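Long-range contacts in hypothetical protein yigZ (PDB 1VI7), which is of unknown function but belongs to the IMPACT family, whose members are tentatively assigned guanyl nucleotide binding and nucleoside triphosphate phosphatase activity: residues T27-T32 / G96-V101; I9-V14 / Q130-R135; L144-H149 / V174-A179; A156-C161 / A186-K191. All blocks are in the same frame, centred on the assembly; numbering follows the deposited sequence.

Overall arrangement
The four contacts fall into two groups that match the two lobes of this elongated monomer. Contacts 1 and 2 sit in the N-terminal lobe, their centres 9 Å apart, contact 1 nested inside the loop that contact 2 closes. Contact 1 pairs two strands of the five-stranded antiparallel sheet, and contact 2 joins strand 7-10 to strand 133-136 beside it. Strand 140-146 then opens the ferredoxin-like C-terminal lobe, where contact 3 pairs neighbouring strands and contact 4 packs the helices that follow them; centres 14 Å apart, the two alternate in sequence and touch through Val178 and Leu158. Contacts 1 and 3 stay about 14 Å apart between nearest atoms, making this lobe a separate unit.

Contact 1. Residues T27-T32 / G96-V101; sequences TMLAHT and GEITAV
His31 and Glu97 lie side by side at one end of an antiparallel strand pair, strand 23-31 against strand 98-105, inside the five-stranded sheet of the N-terminal lobe, which is consistent with a ribosomal protein S5 domain 2-like fold. NE2 of His31 donates to OE2 of Glu97 over 3.0 Å, meeting the oxygen nearly along its C-O axis while the carboxylate stands 56° away from the imidazole plane. CG of His31 is anti to the backbone N, and chi2 of -97° then turns the ring. A lysine in place of Glu97 would probably leave His31 NE2 without its acceptor and the imidazole more at liberty to turn. The backbone of Glu97 contributes too: its O accepts from Thr32 N at 3.1 Å, the donor standing above the carbonyl plane. OE1 of Glu97 makes a weak hydrogen bond to Trp7 NE1 and a long, weak ion pair with Lys136.

Farther along the pair, Met28 and Val101 exchange two backbone hydrogen bonds, N to O in each direction. On the face that carries Leu29 and Ala100, the leucine spreads its two methyls: CD1 rests 4.0 Å from CB of Ala100, and CD2 lies 3.9 Å from CD1 of Ile98. Helix 113-128 packs over this side, where Ala127 and Leu128 touch Leu29. Helix 34-48 covers the side of Thr99 and Thr32, with Phe41 touching both threonines. These two side chains cross at about a right angle, and their hydroxyls share a buried hydrogen bond, Thr32 OG1 to Thr99 OG1 at 2.7 Å, while Thr32 CG2 approaches Thr99 CB at 3.5 Å.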
loop_
_atom_site.group_PDB
_atom_site.type_symbol
_atom_site.label_atom_id
_atom_site.label_comp_id
_atom_site.label_asym_id
_atom_site.label_seq_id
_atom_site.Cartn_x
_atom_site.Cartn_y
_atom_site.Cartn_z
ATOM N N THR A 27 -15.683 8.526 -7.919
ATOM C CA THR A 27 -14.477 8.251 -7.169
ATOM C C THR A 27 -14.461 6.808 -6.694
ATOM O O THR A 27 -15.520 6.323 -6.280
ATOM C CB THR A 27 -14.385 9.135 -5.903
ATOM O OG1 THR A 27 -14.690 10.478 -6.309
ATOM C CG2 THR A 27 -12.964 9.076 -5.339
ATOM N N MET A 28 -13.328 6.155 -6.804
ATOM C CA MET A 28 -13.183 4.768 -6.398
ATOM C C MET A 28 -11.852 4.597 -5.668
ATOM O O MET A 28 -10.799 5.014 -6.129
ATOM C CB MET A 28 -13.270 3.840 -7.613
ATOM C CG MET A 28 -14.616 3.904 -8.342
ATOM S SD MET A 28 -14.622 3.021 -9.923
ATOM C CE MET A 28 -14.046 1.409 -9.362
ATOM N N LEU A 29 -11.943 4.228 -4.402
ATOM C CA LEU A 29 -10.819 3.963 -3.515
ATOM C C LEU A 29 -10.595 2.442 -3.447
ATOM O O LEU A 29 -11.511 1.728 -3.891
ATOM C CB LEU A 29 -11.164 4.434 -2.083
ATOM C CG LEU A 29 -10.768 5.844 -1.709
ATOM C CD1 LEU A 29 -11.296 6.831 -2.723
ATOM C CD2 LEU A 29 -11.206 6.220 -0.300
ATOM N N ALA A 30 -9.512 1.993 -2.850
ATOM C CA ALA A 30 -9.197 0.578 -2.748
ATOM C C ALA A 30 -7.832 0.352 -2.122
ATOM O O ALA A 30 -6.988 1.236 -2.219
ATOM C CB ALA A 30 -9.135 0.009 -4.185
ATOM N N HIS A 31 -7.554 -0.824 -1.579
ATOM C CA HIS A 31 -6.236 -1.118 -0.988
ATOM C C HIS A 31 -5.214 -1.439 -2.063
ATOM O O HIS A 31 -5.451 -2.286 -2.934
ATOM C CB HIS A 31 -6.363 -2.299 -0.032
ATOM C CG HIS A 31 -5.071 -2.848 0.486
ATOM N ND1 HIS A 31 -4.444 -3.947 -0.059
ATOM C CD2 HIS A 31 -4.282 -2.464 1.521
ATOM C CE1 HIS A 31 -3.338 -4.203 0.612
ATOM N NE2 HIS A 31 -3.210 -3.316 1.587
ATOM N N THR A 32 -4.078 -0.755 -2.064
ATOM C CA THR A 32 -3.041 -0.965 -3.077
ATOM C C THR A 32 -1.649 -0.921 -2.454
ATOM O O THR A 32 -1.090 0.159 -2.262
ATOM C CB THR A 32 -3.050 0.115 -4.179
ATOM O OG1 THR A 32 -2.781 1.400 -3.598
ATOM C CG2 THR A 32 -4.344 0.158 -4.960
ATOM N N GLY A 96 -2.183 4.632 5.037
ATOM C CA GLY A 96 -1.158 4.154 4.122
ATOM C C GLY A 96 -1.698 3.214 3.070
ATOM O O GLY A 96 -2.834 2.741 3.129
ATOM N N GLU A 97 -0.943 3.033 1.966
ATOM C CA GLU A 97 -1.293 1.985 1.028
ATOM C C GLU A 97 -2.658 2.117 0.402
ATOM O O GLU A 97 -3.406 1.131 0.280
ATOM C CB GLU A 97 -1.247 0.623 1.759
ATOM C CG GLU A 97 0.044 0.276 2.452
ATOM C CD GLU A 97 0.077 -1.111 3.051
ATOM O OE1 GLU A 97 1.004 -1.361 3.848
ATOM O OE2 GLU A 97 -0.834 -1.925 2.754
ATOM N N ILE A 98 -2.957 3.269 -0.186
ATOM C CA ILE A 98 -4.267 3.454 -0.828
ATOM C C ILE A 98 -4.105 4.252 -2.112
ATOM O O ILE A 98 -3.279 5.155 -2.157
ATOM C CB ILE A 98 -5.224 4.170 0.139
ATOM C CG1 ILE A 98 -6.539 4.553 -0.507
ATOM C CG2 ILE A 98 -4.532 5.369 0.737
ATOM C CD1 ILE A 98 -7.614 5.028 0.453
ATOM N N THR A 99 -5.013 4.057 -3.043
ATOM C CA THR A 99 -4.976 4.713 -4.335
ATOM C C THR A 99 -6.369 5.206 -4.671
ATOM O O THR A 99 -7.324 4.592 -4.189
ATOM C CB THR A 99 -4.485 3.674 -5.373
ATOM O OG1 THR A 99 -3.065 3.502 -5.219
ATOM C CG2 THR A 99 -4.792 4.077 -6.791
ATOM N N ALA A 100 -6.491 6.271 -5.462
ATOM C CA ALA A 100 -7.852 6.747 -5.761
ATOM C C ALA A 100 -7.997 7.090 -7.234
ATOM O O ALA A 100 -6.999 7.379 -7.892
ATOM C CB ALA A 100 -8.174 7.965 -4.896
ATOM N N VAL A 101 -9.198 6.896 -7.783
ATOM C CA VAL A 101 -9.472 7.232 -9.138
ATOM C C VAL A 101 -10.780 7.997 -9.337
ATOM O O VAL A 101 -11.877 7.518 -9.065
ATOM C CB VAL A 101 -9.505 6.045 -10.106
ATOM C CG1 VAL A 101 -10.025 6.522 -11.477
ATOM C CG2 VAL A 101 -8.130 5.424 -10.288
#

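Contact 2. Residues I9-V14 / Q130-R135; sequences IPAAPV and QLTTQR
Ile9 and Gln134 form an antiparallel hydrogen-bonded pair, N of Ile9 giving to O of Gln134 at 3.1 Å and N of Gln134 to O of Ile9 at 3.0 Å. One more backbone bond, from Ala11 N to Thr132 O, is nearly straight at 177° and carries the pairing past Pro10, which faces Thr133 as a non-hydrogen-bonded pair.

Beside this ladder the Gln134 chain crosses Ile9 obliquely. Its CG sits between the backbone N and the carbonyl carbon (chi1 41°), within 3.8 Å of Ile9 CD1, and the amide oxygen OE1 comes to 3.4 Å from CB of Ala11. CG2 of Thr133 lies near the carbonyl oxygen of Ile9.

The pair makes a two-stranded antiparallel ribbon, strand 7-10 with strand 133-136, that ties the start of the chain to the segment following helix 113-128. It lies against the larger sheet, Pro10 touching His31 and Ile98. By Val14 the chain has itself entered that sheet, where its backbone pairs with Leu29.

At the other end Leu131 carries the apolar packing. One methyl, CD1, is shared by three neighbours: CB of Pro10 at 3.7 Å, the carbonyl oxygen of Ala12 at 3.5 Å and CG2 of Val14 at 3.8 Å. The valine meets this leucine at about a right angle, its CG2 also lying 3.7 Å from Leu131 CA.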
loop_
_atom_site.group_PDB
_atom_site.type_symbol
_atom_site.label_atom_id
_atom_site.label_comp_id
_atom_site.label_asym_id
_atom_site.label_seq_id
_atom_site.Cartn_x
_atom_site.Cartn_y
_atom_site.Cartn_z
ATOM N N ILE A 9 -4.711 0.968 7.019
ATOM C CA ILE A 9 -4.845 0.829 5.563
ATOM C C ILE A 9 -6.298 0.487 5.257
ATOM O O ILE A 9 -7.063 0.191 6.199
ATOM C CB ILE A 9 -3.902 -0.226 5.001
ATOM C CG1 ILE A 9 -4.121 -1.612 5.626
ATOM C CG2 ILE A 9 -2.418 0.137 5.182
ATOM C CD1 ILE A 9 -5.008 -2.516 4.825
ATOM N N PRO A 10 -6.700 0.491 3.990
ATOM C CA PRO A 10 -8.063 0.176 3.636
ATOM C C PRO A 10 -8.401 -1.299 3.803
ATOM O O PRO A 10 -7.805 -2.163 3.146
ATOM C CB PRO A 10 -8.170 0.590 2.169
ATOM C CG PRO A 10 -6.978 1.345 1.840
ATOM C CD PRO A 10 -5.928 1.002 2.854
ATOM N N ALA A 11 -9.517 -1.599 4.452
ATOM C CA ALA A 11 -10.032 -2.943 4.660
ATOM C C ALA A 11 -11.071 -3.333 3.625
ATOM O O ALA A 11 -11.599 -4.449 3.546
ATOM C CB ALA A 11 -10.621 -3.049 6.068
ATOM N N ALA A 12 -11.459 -2.391 2.790
ATOM C CA ALA A 12 -12.443 -2.656 1.751
ATOM C C ALA A 12 -12.442 -1.450 0.805
ATOM O O ALA A 12 -12.081 -0.355 1.221
ATOM C CB ALA A 12 -13.834 -2.888 2.273
ATOM N N PRO A 13 -12.741 -1.737 -0.443
ATOM C CA PRO A 13 -12.778 -0.716 -1.482
ATOM C C PRO A 13 -13.990 0.172 -1.264
ATOM O O PRO A 13 -14.860 -0.198 -0.482
ATOM C CB PRO A 13 -12.931 -1.539 -2.762
ATOM C CG PRO A 13 -13.698 -2.741 -2.343
ATOM C CD PRO A 13 -13.235 -3.042 -0.944
ATOM N N VAL A 14 -13.971 1.350 -1.855
ATOM C CA VAL A 14 -15.056 2.310 -1.738
ATOM C C VAL A 14 -15.313 2.895 -3.140
ATOM O O VAL A 14 -14.367 3.181 -3.876
ATOM C CB VAL A 14 -14.730 3.504 -0.834
ATOM C CG1 VAL A 14 -15.851 4.525 -0.807
ATOM C CG2 VAL A 14 -14.327 3.100 0.560
ATOM N N GLN A 130 -16.352 7.263 3.847
ATOM C CA GLN A 130 -16.930 5.918 3.967
ATOM C C GLN A 130 -15.886 4.813 3.994
ATOM O O GLN A 130 -16.252 3.632 3.968
ATOM C CB GLN A 130 -17.947 5.692 2.833
ATOM C CG GLN A 130 -18.899 6.847 2.663
ATOM C CD GLN A 130 -19.939 6.753 1.584
ATOM O OE1 GLN A 130 -20.401 7.818 1.127
ATOM N NE2 GLN A 130 -20.345 5.549 1.180
ATOM N N LEU A 131 -14.604 5.122 4.050
ATOM C CA LEU A 131 -13.549 4.140 4.052
ATOM C C LEU A 131 -13.405 3.467 5.410
ATOM O O LEU A 131 -13.345 4.121 6.476
ATOM C CB LEU A 131 -12.199 4.785 3.632
ATOM C CG LEU A 131 -10.987 3.860 3.629
ATOM C CD1 LEU A 131 -11.164 2.770 2.580
ATOM C CD2 LEU A 131 -9.677 4.560 3.404
ATOM N N THR A 132 -13.413 2.147 5.398
ATOM C CA THR A 132 -13.218 1.338 6.612
ATOM C C THR A 132 -11.756 0.928 6.668
ATOM O O THR A 132 -11.192 0.637 5.595
ATOM C CB THR A 132 -14.145 0.122 6.623
ATOM O OG1 THR A 132 -13.733 -0.895 5.690
ATOM C CG2 THR A 132 -15.563 0.584 6.266
ATOM N N THR A 133 -11.130 0.916 7.825
ATOM C CA THR A 133 -9.710 0.618 7.891
ATOM C C THR A 133 -9.311 -0.523 8.785
ATOM O O THR A 133 -10.126 -1.216 9.374
ATOM C CB THR A 133 -8.957 1.907 8.333
ATOM O OG1 THR A 133 -9.667 2.525 9.415
ATOM C CG2 THR A 133 -8.813 2.910 7.203
ATOM N N GLN A 134 -8.001 -0.782 8.865
ATOM C CA GLN A 134 -7.424 -1.798 9.736
ATOM C C GLN A 134 -5.943 -1.536 10.011
ATOM O O GLN A 134 -5.195 -1.239 9.076
ATOM C CB GLN A 134 -7.585 -3.205 9.178
ATOM C CG GLN A 134 -7.363 -3.330 7.690
ATOM C CD GLN A 134 -7.273 -4.780 7.243
ATOM O OE1 GLN A 134 -8.168 -5.319 6.594
ATOM N NE2 GLN A 134 -6.148 -5.399 7.605
ATOM N N ARG A 135 -5.498 -1.757 11.243
ATOM C CA ARG A 135 -4.092 -1.510 11.559
ATOM C C ARG A 135 -3.209 -2.498 10.819
ATOM O O ARG A 135 -3.655 -3.526 10.324
ATOM C CB ARG A 135 -3.789 -1.488 13.035
ATOM C CG ARG A 135 -2.380 -1.091 13.424
ATOM C CD ARG A 135 -2.369 -0.615 14.876
ATOM N NE ARG A 135 -3.191 0.584 14.999
ATOM C CZ ARG A 135 -2.842 1.784 14.557
ATOM N NH1 ARG A 135 -1.662 1.966 13.962
ATOM N NH2 ARG A 135 -3.658 2.829 14.676
#

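Contact 3. Residues L144-H149 / V174-A179; sequences LQCEYH and VLLRVA
Cys146 O accepts from Val174 N over 2.7 Å, the shortest polar bond here, with the donor nearly along the C=O axis. Cys146 N returns a bond to Val174 O, and Leu144 with Leu176 repeats the two-way exchange two residues along, so that two hydrogen-bonded pairs enclose the non-hydrogen-bonded pair of Gln145 and Leu175. These are the first and third strands, 140-146 and 174-180, adjacent at the centre of the ferredoxin-like sheet in the C-terminal lobe.

Val174 works on two sides. Its CB lies 3.8 Å from the sulfur of Cys146, while CG2, anti to the carbonyl carbon, reaches over the Tyr148 ring. That methyl stands 3.7 Å from the ring centroid and 6° off the normal, a CH-pi contact over the centre of the face. Tyr148 OH is hydrogen-bonded to the backbone O of Gln171, which holds the far end of the ring.

Leu144, Cys146, Val174 and Leu176 share one face, where Ile154 of helix 151-160 touches the first two and Leu151 touches Val174. On the reverse face, Leu175 CD1 meets Gln145 CB at 3.8 Å. Polar attachment therefore rests on the backbone, leaving the side chains across this pair to associate by apolar and CH-pi packing.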
loop_
_atom_site.group_PDB
_atom_site.type_symbol
_atom_site.label_atom_id
_atom_site.label_comp_id
_atom_site.label_asym_id
_atom_site.label_seq_id
_atom_site.Cartn_x
_atom_site.Cartn_y
_atom_site.Cartn_z
ATOM N N LEU A 144 20.197 -14.504 9.050
ATOM C CA LEU A 144 20.464 -15.751 9.775
ATOM C C LEU A 144 21.269 -16.714 8.930
ATOM O O LEU A 144 20.872 -17.099 7.842
ATOM C CB LEU A 144 19.104 -16.364 10.169
ATOM C CG LEU A 144 19.144 -17.729 10.837
ATOM C CD1 LEU A 144 19.816 -17.618 12.209
ATOM C CD2 LEU A 144 17.769 -18.374 10.931
ATOM N N GLN A 145 22.434 -17.091 9.421
ATOM C CA GLN A 145 23.295 -18.052 8.649
ATOM C C GLN A 145 23.204 -19.415 9.360
ATOM O O GLN A 145 23.263 -19.489 10.587
ATOM C CB GLN A 145 24.648 -17.512 8.418
ATOM C CG GLN A 145 25.824 -18.270 7.978
ATOM C CD GLN A 145 27.107 -17.420 7.934
ATOM O OE1 GLN A 145 27.551 -16.959 8.993
ATOM N NE2 GLN A 145 27.697 -17.250 6.746
ATOM N N CYS A 146 22.726 -20.388 8.579
ATOM C CA CYS A 146 22.551 -21.756 8.967
ATOM C C CYS A 146 23.110 -22.791 7.994
ATOM O O CYS A 146 23.416 -22.558 6.831
ATOM C CB CYS A 146 21.039 -22.023 9.126
ATOM S SG CYS A 146 20.160 -22.174 7.584
ATOM N N GLU A 147 22.965 -24.055 8.386
ATOM C CA GLU A 147 23.448 -25.162 7.558
ATOM C C GLU A 147 22.358 -25.775 6.733
ATOM O O GLU A 147 21.183 -25.757 7.140
ATOM C CB GLU A 147 24.092 -26.204 8.508
ATOM C CG GLU A 147 25.215 -25.579 9.317
ATOM C CD GLU A 147 26.451 -26.406 9.443
ATOM O OE1 GLU A 147 26.886 -26.991 8.425
ATOM O OE2 GLU A 147 27.004 -26.485 10.572
ATOM N N TYR A 148 22.651 -26.474 5.643
ATOM C CA TYR A 148 21.602 -27.051 4.824
ATOM C C TYR A 148 20.697 -28.040 5.539
ATOM O O TYR A 148 19.570 -28.291 5.078
ATOM C CB TYR A 148 22.192 -27.728 3.572
ATOM C CG TYR A 148 22.678 -26.730 2.555
ATOM C CD1 TYR A 148 23.959 -26.224 2.652
ATOM C CD2 TYR A 148 21.860 -26.213 1.560
ATOM C CE1 TYR A 148 24.414 -25.258 1.799
ATOM C CE2 TYR A 148 22.321 -25.277 0.652
ATOM C CZ TYR A 148 23.614 -24.822 0.757
ATOM O OH TYR A 148 24.107 -23.851 -0.088
ATOM N N HIS A 149 21.205 -28.765 6.525
ATOM C CA HIS A 149 20.461 -29.760 7.256
ATOM C C HIS A 149 19.548 -29.114 8.290
ATOM O O HIS A 149 18.903 -29.805 9.091
ATOM C CB HIS A 149 21.375 -30.789 7.930
ATOM C CG HIS A 149 22.172 -30.250 9.057
ATOM N ND1 HIS A 149 21.619 -30.042 10.307
ATOM C CD2 HIS A 149 23.445 -29.805 9.149
ATOM C CE1 HIS A 149 22.514 -29.525 11.134
ATOM N NE2 HIS A 149 23.633 -29.337 10.449
ATOM N N VAL A 174 24.055 -21.470 4.408
ATOM C CA VAL A 174 22.857 -20.805 3.853
ATOM C C VAL A 174 22.755 -19.425 4.441
ATOM O O VAL A 174 23.061 -19.256 5.620
ATOM C CB VAL A 174 21.579 -21.596 4.095
ATOM C CG1 VAL A 174 20.406 -20.893 3.387
ATOM C CG2 VAL A 174 21.675 -23.042 3.630
ATOM N N LEU A 175 22.602 -18.403 3.606
ATOM C CA LEU A 175 22.417 -17.081 4.143
ATOM C C LEU A 175 20.976 -16.622 3.826
ATOM O O LEU A 175 20.588 -16.492 2.697
ATOM C CB LEU A 175 23.384 -16.006 3.779
ATOM C CG LEU A 175 23.108 -14.720 4.631
ATOM C CD1 LEU A 175 23.931 -14.789 5.898
ATOM C CD2 LEU A 175 23.281 -13.472 3.805
ATOM N N LEU A 176 20.247 -16.564 4.919
ATOM C CA LEU A 176 18.818 -16.272 4.945
ATOM C C LEU A 176 18.574 -14.837 5.431
ATOM O O LEU A 176 19.251 -14.260 6.311
ATOM C CB LEU A 176 18.188 -17.290 5.883
ATOM C CG LEU A 176 17.176 -18.337 5.558
ATOM C CD1 LEU A 176 17.309 -19.117 4.279
ATOM C CD2 LEU A 176 17.067 -19.356 6.727
ATOM N N ARG A 177 17.605 -14.197 4.821
ATOM C CA ARG A 177 17.106 -12.866 5.173
ATOM C C ARG A 177 15.658 -13.134 5.634
ATOM O O ARG A 177 14.949 -13.784 4.829
ATOM C CB ARG A 177 17.071 -12.015 3.912
ATOM C CG ARG A 177 16.430 -10.651 4.063
ATOM C CD ARG A 177 17.046 -9.895 5.198
ATOM N NE ARG A 177 17.135 -8.489 5.123
ATOM C CZ ARG A 177 17.264 -7.618 4.153
ATOM N NH1 ARG A 177 17.312 -8.006 2.883
ATOM N NH2 ARG A 177 17.354 -6.314 4.459
ATOM N N VAL A 178 15.379 -13.229 6.930
ATOM C CA VAL A 178 14.032 -13.560 7.382
ATOM C C VAL A 178 13.273 -12.336 7.891
ATOM O O VAL A 178 13.893 -11.342 8.228
ATOM C CB VAL A 178 14.037 -14.589 8.527
ATOM C CG1 VAL A 178 14.309 -15.974 7.972
ATOM C CG2 VAL A 178 15.071 -14.167 9.570
ATOM N N ALA A 179 11.960 -12.468 7.906
ATOM C CA ALA A 179 11.035 -11.456 8.358
ATOM C C ALA A 179 9.957 -12.073 9.261
ATOM O O ALA A 179 9.215 -12.947 8.833
ATOM C CB ALA A 179 10.356 -10.760 7.181
#

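Contact 4. Residues A156-C161 / A186-K191; sequences ALLGQC and AEFSAK
Cys161, just past the end of helix 151-160, puts its sulfur among three side chains of helix 185-196: SG is 3.6 Å from Glu187 OE1, 3.7 Å from Lys191 CE and 4.1 Å from Phe188 CD2. Against the phenyl group this is a sulfur-aromatic contact at the edge, the sulfur lying 77° off the ring normal. Having SG anti to the carbonyl carbon (chi1 -63°) directs it across to that helix.

Phe188 packs against Leu157 and Leu158. The ring presents its edge to the carbonyl carbon of Leu157, with CE2 4.2 Å from Leu157 CB. Leu158 CD1 approaches CZ of the ring at 3.4 Å.

Helix 151-160 and helix 185-196 run antiparallel, 154° between their directions, with the segment axes 10.1 Å apart. They are the two helices of a ferredoxin-like beta-alpha-beta-beta-alpha-beta sandwich, probably akin to the C-terminal domain of EF-G, and pack on one face of its sheet; Leu158 touches Val178 and Phe188 touches Leu180 on strand 174-180.

The outer side is polar. Lys191, bent at chi2, chi3 and chi4, donates from NZ to OE1 of Gln160 at 3.0 Å, and Glu187 OE1 of its own helix lies at long salt-bridge range. An alanine at Lys191 would probably leave Gln160 OE1 without this donor and open a gap beside the Cys161 sulfur where CE had lain.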
loop_
_atom_site.group_PDB
_atom_site.type_symbol
_atom_site.label_atom_id
_atom_site.label_comp_id
_atom_site.label_asym_id
_atom_site.label_seq_id
_atom_site.Cartn_x
_atom_site.Cartn_y
_atom_site.Cartn_z
ATOM N N ALA A 156 9.971 -24.224 8.919
ATOM C CA ALA A 156 8.889 -24.587 9.806
ATOM C C ALA A 156 8.822 -23.721 11.046
ATOM O O ALA A 156 7.756 -23.149 11.314
ATOM C CB ALA A 156 8.958 -26.064 10.147
ATOM N N LEU A 157 9.890 -23.546 11.809
ATOM C CA LEU A 157 9.827 -22.714 13.023
ATOM C C LEU A 157 9.345 -21.311 12.670
ATOM O O LEU A 157 8.448 -20.741 13.283
ATOM C CB LEU A 157 11.167 -22.728 13.724
ATOM C CG LEU A 157 11.477 -23.675 14.860
ATOM C CD1 LEU A 157 10.871 -25.064 14.688
ATOM C CD2 LEU A 157 12.995 -23.827 15.030
ATOM N N LEU A 158 9.889 -20.758 11.600
ATOM C CA LEU A 158 9.590 -19.452 11.051
ATOM C C LEU A 158 8.087 -19.257 10.844
ATOM O O LEU A 158 7.487 -18.276 11.281
ATOM C CB LEU A 158 10.314 -19.344 9.702
ATOM C CG LEU A 158 10.655 -17.949 9.205
ATOM C CD1 LEU A 158 11.470 -17.199 10.246
ATOM C CD2 LEU A 158 11.382 -18.003 7.866
ATOM N N GLY A 159 7.484 -20.230 10.159
ATOM C CA GLY A 159 6.084 -20.251 9.863
ATOM C C GLY A 159 5.212 -20.380 11.092
ATOM O O GLY A 159 4.071 -19.880 11.116
ATOM N N GLN A 160 5.710 -21.018 12.155
ATOM C CA GLN A 160 4.959 -21.125 13.386
ATOM C C GLN A 160 4.920 -19.782 14.116
ATOM O O GLN A 160 4.236 -19.683 15.128
ATOM C CB GLN A 160 5.545 -22.150 14.353
ATOM C CG GLN A 160 5.252 -23.590 13.973
ATOM C CD GLN A 160 6.394 -24.490 14.403
ATOM O OE1 GLN A 160 6.759 -24.500 15.578
ATOM N NE2 GLN A 160 6.965 -25.213 13.443
ATOM N N CYS A 161 5.835 -18.892 13.785
ATOM C CA CYS A 161 5.878 -17.588 14.428
ATOM C C CYS A 161 5.417 -16.516 13.471
ATOM O O CYS A 161 5.802 -15.356 13.576
ATOM C CB CYS A 161 7.273 -17.274 14.972
ATOM S SG CYS A 161 7.793 -18.422 16.246
ATOM N N ALA A 186 11.555 -13.068 20.276
ATOM C CA ALA A 186 12.079 -13.716 21.464
ATOM C C ALA A 186 11.622 -15.164 21.527
ATOM O O ALA A 186 12.334 -16.042 21.971
ATOM C CB ALA A 186 11.600 -12.974 22.689
ATOM N N GLU A 187 10.389 -15.396 21.083
ATOM C CA GLU A 187 9.860 -16.756 21.094
ATOM C C GLU A 187 10.569 -17.558 19.991
ATOM O O GLU A 187 10.844 -18.737 20.184
ATOM C CB GLU A 187 8.351 -16.816 20.913
ATOM C CG GLU A 187 7.832 -18.239 20.688
ATOM C CD GLU A 187 6.537 -18.281 19.908
ATOM O OE1 GLU A 187 6.202 -19.350 19.348
ATOM O OE2 GLU A 187 5.869 -17.216 19.870
ATOM N N PHE A 188 10.856 -16.894 18.892
ATOM C CA PHE A 188 11.533 -17.495 17.759
ATOM C C PHE A 188 12.982 -17.802 18.131
ATOM O O PHE A 188 13.465 -18.889 17.881
ATOM C CB PHE A 188 11.490 -16.527 16.567
ATOM C CG PHE A 188 12.121 -17.066 15.323
ATOM C CD1 PHE A 188 13.269 -16.480 14.802
ATOM C CD2 PHE A 188 11.600 -18.183 14.697
ATOM C CE1 PHE A 188 13.834 -16.948 13.632
ATOM C CE2 PHE A 188 12.170 -18.680 13.536
ATOM C CZ PHE A 188 13.268 -18.042 13.000
ATOM N N SER A 189 13.658 -16.841 18.736
ATOM C CA SER A 189 15.041 -17.028 19.142
ATOM C C SER A 189 15.105 -18.235 20.072
ATOM O O SER A 189 15.899 -19.146 19.820
ATOM C CB SER A 189 15.615 -15.790 19.802
ATOM O OG SER A 189 15.837 -14.709 18.930
ATOM N N ALA A 190 14.266 -18.263 21.097
ATOM C CA ALA A 190 14.230 -19.401 22.022
ATOM C C ALA A 190 14.012 -20.695 21.249
ATOM O O ALA A 190 14.793 -21.644 21.317
ATOM C CB ALA A 190 13.132 -19.229 23.043
ATOM N N LYS A 191 12.913 -20.734 20.469
ATOM C CA LYS A 191 12.663 -21.932 19.678
ATOM C C LYS A 191 13.925 -22.285 18.879
ATOM O O LYS A 191 14.272 -23.460 18.828
ATOM C CB LYS A 191 11.486 -21.764 18.736
ATOM C CG LYS A 191 10.179 -22.356 19.243
ATOM C CD LYS A 191 9.022 -21.385 19.039
ATOM C CE LYS A 191 8.198 -21.698 17.810
ATOM N NZ LYS A 191 7.362 -22.922 18.032
#